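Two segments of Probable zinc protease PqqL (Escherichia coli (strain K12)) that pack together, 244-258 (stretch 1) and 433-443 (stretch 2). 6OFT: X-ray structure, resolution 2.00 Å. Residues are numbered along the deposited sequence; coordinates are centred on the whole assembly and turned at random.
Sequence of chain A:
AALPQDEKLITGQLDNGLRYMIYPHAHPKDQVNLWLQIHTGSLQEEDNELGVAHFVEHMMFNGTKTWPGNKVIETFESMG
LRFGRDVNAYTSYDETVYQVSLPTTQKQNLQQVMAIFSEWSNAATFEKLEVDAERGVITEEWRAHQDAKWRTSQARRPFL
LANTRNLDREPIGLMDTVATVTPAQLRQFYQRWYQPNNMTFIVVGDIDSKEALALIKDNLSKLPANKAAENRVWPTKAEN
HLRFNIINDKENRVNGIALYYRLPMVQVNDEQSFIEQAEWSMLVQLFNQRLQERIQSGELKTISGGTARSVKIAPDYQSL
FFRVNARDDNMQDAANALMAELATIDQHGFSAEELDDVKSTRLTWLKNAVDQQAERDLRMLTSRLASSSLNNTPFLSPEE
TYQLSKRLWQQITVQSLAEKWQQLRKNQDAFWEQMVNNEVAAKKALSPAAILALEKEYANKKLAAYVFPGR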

# COMPACT_ATOMS: atom_id res chain seq x y z
N PHE A 244 -22.23 -7.85 8.01
CA PHE A 244 -21.71 -9.00 8.76
C PHE A 244 -21.22 -10.05 7.79
O PHE A 244 -21.91 -10.34 6.81
N ASN A 245 -20.06 -10.65 8.07
CA ASN A 245 -19.49 -11.69 7.22
C ASN A 245 -18.77 -12.78 8.02
O ASN A 245 -18.18 -12.50 9.06
N ILE A 246 -18.82 -14.01 7.52
CA ILE A 246 -18.09 -15.13 8.10
C ILE A 246 -17.30 -15.73 6.94
O ILE A 246 -17.89 -16.05 5.91
N ILE A 247 -15.96 -15.76 7.08
CA ILE A 247 -15.07 -16.32 6.06
C ILE A 247 -14.72 -17.72 6.49
O ILE A 247 -14.03 -17.90 7.50
N ASN A 248 -15.22 -18.71 5.75
CA ASN A 248 -14.95 -20.11 6.04
C ASN A 248 -13.95 -20.65 5.00
O ASN A 248 -14.28 -20.79 3.82
N ASP A 249 -12.70 -20.90 5.45
CA ASP A 249 -11.63 -21.43 4.60
C ASP A 249 -10.76 -22.36 5.43
O ASP A 249 -10.08 -21.91 6.35
N LYS A 250 -10.78 -23.66 5.09
CA LYS A 250 -10.05 -24.72 5.79
C LYS A 250 -8.53 -24.53 5.76
O LYS A 250 -7.85 -25.01 6.66
N GLU A 251 -8.03 -23.77 4.76
CA GLU A 251 -6.61 -23.47 4.55
C GLU A 251 -6.10 -22.25 5.35
O GLU A 251 -4.89 -22.08 5.46
N ASN A 252 -7.02 -21.43 5.91
CA ASN A 252 -6.65 -20.29 6.76
C ASN A 252 -6.17 -20.83 8.10
O ASN A 252 -6.71 -21.82 8.59
N ARG A 253 -5.11 -20.23 8.67
CA ARG A 253 -4.49 -20.76 9.89
C ARG A 253 -4.99 -20.15 11.22
O ARG A 253 -4.80 -20.77 12.27
N VAL A 254 -5.62 -18.96 11.17
CA VAL A 254 -6.06 -18.26 12.38
C VAL A 254 -7.57 -17.98 12.38
O VAL A 254 -8.10 -17.42 11.42
N ASN A 255 -8.25 -18.36 13.47
CA ASN A 255 -9.67 -18.08 13.66
C ASN A 255 -9.76 -16.81 14.48
O ASN A 255 -8.88 -16.55 15.29
N GLY A 256 -10.80 -16.01 14.24
CA GLY A 256 -10.96 -14.76 14.97
C GLY A 256 -12.14 -13.91 14.58
O GLY A 256 -12.98 -14.31 13.76
N ILE A 257 -12.21 -12.72 15.18
CA ILE A 257 -13.27 -11.74 14.98
C ILE A 257 -12.65 -10.35 14.78
O ILE A 257 -11.68 -10.01 15.44
N ALA A 258 -13.22 -9.56 13.86
CA ALA A 258 -12.74 -8.21 13.62
C ALA A 258 -13.90 -7.25 13.33
O ALA A 258 -14.91 -7.65 12.75
N GLU A 433 -16.63 -9.14 11.07
CA GLU A 433 -16.13 -10.27 10.32
C GLU A 433 -15.53 -11.35 11.21
O GLU A 433 -14.72 -11.06 12.09
N GLN A 434 -15.89 -12.60 10.94
CA GLN A 434 -15.34 -13.76 11.63
C GLN A 434 -14.65 -14.65 10.62
O GLN A 434 -15.12 -14.79 9.50
N MET A 435 -13.55 -15.27 11.03
CA MET A 435 -12.79 -16.18 10.19
C MET A 435 -12.76 -17.53 10.87
O MET A 435 -12.47 -17.61 12.06
N VAL A 436 -13.20 -18.58 10.14
CA VAL A 436 -13.30 -19.96 10.64
C VAL A 436 -12.60 -20.93 9.67
O VAL A 436 -12.61 -20.70 8.46
N ASN A 437 -11.94 -21.97 10.21
CA ASN A 437 -11.19 -22.92 9.36
C ASN A 437 -11.59 -24.39 9.55
O ASN A 437 -10.98 -25.27 8.95
N ASN A 438 -12.61 -24.65 10.37
CA ASN A 438 -13.15 -25.99 10.62
C ASN A 438 -14.61 -25.84 11.00
O ASN A 438 -15.06 -24.71 11.27
N GLU A 439 -15.36 -26.95 11.03
CA GLU A 439 -16.78 -26.91 11.34
C GLU A 439 -17.07 -26.75 12.84
O GLU A 439 -18.20 -26.39 13.18
N VAL A 440 -16.06 -26.93 13.73
CA VAL A 440 -16.26 -26.70 15.18
C VAL A 440 -16.28 -25.16 15.39
O VAL A 440 -17.22 -24.65 15.99
N ALA A 441 -15.29 -24.43 14.83
CA ALA A 441 -15.25 -22.96 14.92
C ALA A 441 -16.42 -22.33 14.15
O ALA A 441 -16.96 -21.32 14.61
N ALA A 442 -16.83 -22.96 13.01
CA ALA A 442 -17.95 -22.51 12.17
C ALA A 442 -19.26 -22.55 12.93
O ALA A 442 -20.07 -21.63 12.80
N LYS A 443 -19.46 -23.62 13.73
CA LYS A 443 -20.63 -23.83 14.59
C LYS A 443 -20.55 -22.87 15.79
O LYS A 443 -21.58 -22.46 16.32

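A central strand shows how side chains sort themselves when a backbone is hydrogen-bonded along both edges. In PqqL, strand 433-436 lies between strand 244-248, which runs parallel to it, and strand 256-258, which runs antiparallel. Because successive residues alternate between the two faces of the sheet, the side chains meet neighbours beside them on a shared face rather than interdigitating across a gap.

Asn 245 (chi1 t) shares a face with Glu 433, whose extended side chain is t at chi1 and chi2. The two do not bond directly; a water accepts from Asn 245 ND2 (2.8 Å) and donates to Glu 433 OE1 (2.7 Å). A second water donates to Asn 245 O and accepts from Gln 434 NE2, both at 2.9 Å, tying a side chain to the neighbouring backbone. Ile 246 (m, t) lies on the other face, where its CG2 meets Val 436 CG2 at 3.8 Å and its CG1 lies 4.0 Å from Gln 434 NE2. Ile 247 (m, t) returns to the Glu 433 face. It is buried, with CB 4.1 Å from Met 435 CG and CD1 3.6 Å from Glu 433 OE1.

Asn 248 (t) carries the contact from strand to helix: its CG packs 3.7 Å from Val 436 CG2, while ND2 donates to Glu 439 OE2 at 3.3 Å and lies 3.7 Å from Ala 442 CB. Glu 439 OE2 also forms a salt bridge with Lys 250 NZ at 3.2 Å. The CA-to-CB bond of Lys 250 points away, but the side chain bends sideways (chi1 m, chi2 -132°, between wells), and its end comes nearer to stretch 2, within reach of the acid.

In the turn from Asp 249 to Asn 252, the last residue points toward stretch 2. Asn 252 (m) brings ND2 to 3.5 Å from Met 435 CE, and its backbone O accepts from Asn 437 ND2 at 2.8 Å. Asn 437 adopts the p rotamer and also engages Asn 255 (m), whose ND2 donates to Asn 437 OD1 at 3.0 Å. Asn 255 ND2 also lies 3.8 Å from Ala 441 CB. Nearby, Asn 438 (p) caps the helix, its OD1 accepting from Ala 441 N at 2.9 Å and, weakly, from Val 440 N at the same distance.

Gly 256 contributes backbone alone, pairing with Met 435 through two hydrogen bonds. Ile 257 (t, t) then rests CG1 on Gln 434 CG at 3.8 Å, so Gln 434 (m, t) has an isoleucine from each flanking strand beside it. Ala 258 closes the series on the Glu 433 face, where its small side chain accompanies paired backbone hydrogen bonds.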

# COMPACT_ATOMS: atom_id res chain seq x y z
CB PHE A 244 -22.81 -9.61 9.66
CG PHE A 244 -23.24 -8.73 10.81
CD1 PHE A 244 -24.23 -7.77 10.65
CD2 PHE A 244 -22.68 -8.90 12.08
CE1 PHE A 244 -24.61 -6.94 11.71
CE2 PHE A 244 -23.07 -8.08 13.14
CZ PHE A 244 -24.04 -7.11 12.95
CB ASN A 245 -18.49 -11.09 6.21
CG ASN A 245 -18.15 -12.01 5.06
OD1 ASN A 245 -18.88 -12.94 4.74
ND2 ASN A 245 -17.03 -11.79 4.41
CB ILE A 246 -18.94 -16.19 8.87
CG1 ILE A 246 -19.72 -15.56 10.06
CG2 ILE A 246 -18.07 -17.38 9.36
CD1 ILE A 246 -20.94 -16.47 10.59
CB ILE A 247 -13.82 -15.44 5.76
CG1 ILE A 247 -14.23 -14.01 5.35
CG2 ILE A 247 -12.93 -16.11 4.68
CD1 ILE A 247 -13.13 -13.04 5.23
CB ASN A 248 -16.25 -20.92 6.06
CG ASN A 248 -16.15 -22.29 6.70
OD1 ASN A 248 -15.12 -22.97 6.65
ND2 ASN A 248 -17.24 -22.74 7.31
CB ASP A 249 -10.80 -20.31 3.95
CG ASP A 249 -9.96 -20.70 2.73
OD1 ASP A 249 -9.82 -19.87 1.81
OD2 ASP A 249 -9.41 -21.83 2.71
CB LYS A 250 -10.45 -26.11 5.27
CG LYS A 250 -11.95 -26.37 5.31
CD LYS A 250 -12.31 -27.72 5.93
CE LYS A 250 -13.79 -28.03 5.81
NZ LYS A 250 -14.64 -27.10 6.60
CB GLU A 251 -6.28 -23.32 3.05
CG GLU A 251 -6.38 -24.65 2.30
CD GLU A 251 -5.68 -24.75 0.96
OE1 GLU A 251 -5.20 -23.72 0.44
OE2 GLU A 251 -5.62 -25.88 0.42
CB ASN A 252 -7.82 -19.31 6.92
CG ASN A 252 -8.07 -18.44 5.70
OD1 ASN A 252 -7.22 -18.28 4.82
ND2 ASN A 252 -9.25 -17.84 5.64
CB ARG A 253 -2.95 -20.67 9.80
CG ARG A 253 -2.40 -19.24 9.72
CD ARG A 253 -0.90 -19.22 9.93
NE ARG A 253 -0.46 -17.95 10.52
CZ ARG A 253 -0.29 -17.75 11.83
NH1 ARG A 253 -0.52 -18.73 12.70
NH2 ARG A 253 0.10 -16.56 12.28
CB VAL A 254 -5.22 -16.96 12.58
CG1 VAL A 254 -5.76 -16.10 13.72
CG2 VAL A 254 -3.74 -17.29 12.82
CB ASN A 255 -10.39 -19.23 14.37
CG ASN A 255 -10.43 -20.51 13.56
OD1 ASN A 255 -10.62 -20.51 12.33
ND2 ASN A 255 -10.25 -21.63 14.23
CB ILE A 257 -14.33 -11.79 16.13
CG1 ILE A 257 -15.57 -10.90 15.81
CG2 ILE A 257 -13.72 -11.48 17.52
CD1 ILE A 257 -16.83 -11.18 16.64
CB ALA A 258 -11.75 -8.21 12.45
CB GLU A 433 -15.09 -9.79 9.30
CG GLU A 433 -14.57 -10.86 8.37
CD GLU A 433 -13.27 -10.42 7.73
OE1 GLU A 433 -13.33 -9.76 6.67
OE2 GLU A 433 -12.20 -10.70 8.31
CB GLN A 434 -16.40 -14.53 12.41
CG GLN A 434 -16.68 -13.91 13.77
CD GLN A 434 -17.94 -14.42 14.40
OE1 GLN A 434 -17.93 -15.05 15.46
NE2 GLN A 434 -19.07 -14.16 13.76
CB MET A 435 -11.38 -15.64 9.94
CG MET A 435 -11.37 -14.51 8.94
SD MET A 435 -9.76 -13.73 8.69
CE MET A 435 -8.85 -15.09 7.84
CB VAL A 436 -14.74 -20.40 11.01
CG1 VAL A 436 -15.26 -19.60 12.20
CG2 VAL A 436 -15.71 -20.31 9.83
CB ASN A 437 -9.67 -22.72 9.52
CG ASN A 437 -9.12 -22.89 10.92
OD1 ASN A 437 -9.78 -23.38 11.84
ND2 ASN A 437 -7.88 -22.47 11.08
CB ASN A 438 -12.33 -26.76 11.67
CG ASN A 438 -12.31 -26.12 13.04
OD1 ASN A 438 -13.27 -26.22 13.82
ND2 ASN A 438 -11.22 -25.46 13.37
CB GLU A 439 -17.54 -28.11 10.72
CG GLU A 439 -17.69 -27.99 9.20
CD GLU A 439 -18.07 -26.61 8.67
OE1 GLU A 439 -19.25 -26.22 8.84
OE2 GLU A 439 -17.19 -25.92 8.11
CB VAL A 440 -15.21 -27.39 16.09
CG1 VAL A 440 -15.53 -27.18 17.57
CG2 VAL A 440 -15.08 -28.88 15.77
CB ALA A 441 -13.92 -22.42 14.41
CB ALA A 442 -18.05 -23.36 10.90
CB LYS A 443 -20.69 -25.31 15.05
CG LYS A 443 -21.90 -25.72 15.90
CD LYS A 443 -23.11 -26.15 15.06
CE LYS A 443 -24.01 -27.12 15.80
NZ LYS A 443 -24.77 -26.47 16.91
O HOH W 1 -19.31 -12.10 11.69
O HOH W 2 -15.53 -9.53 5.17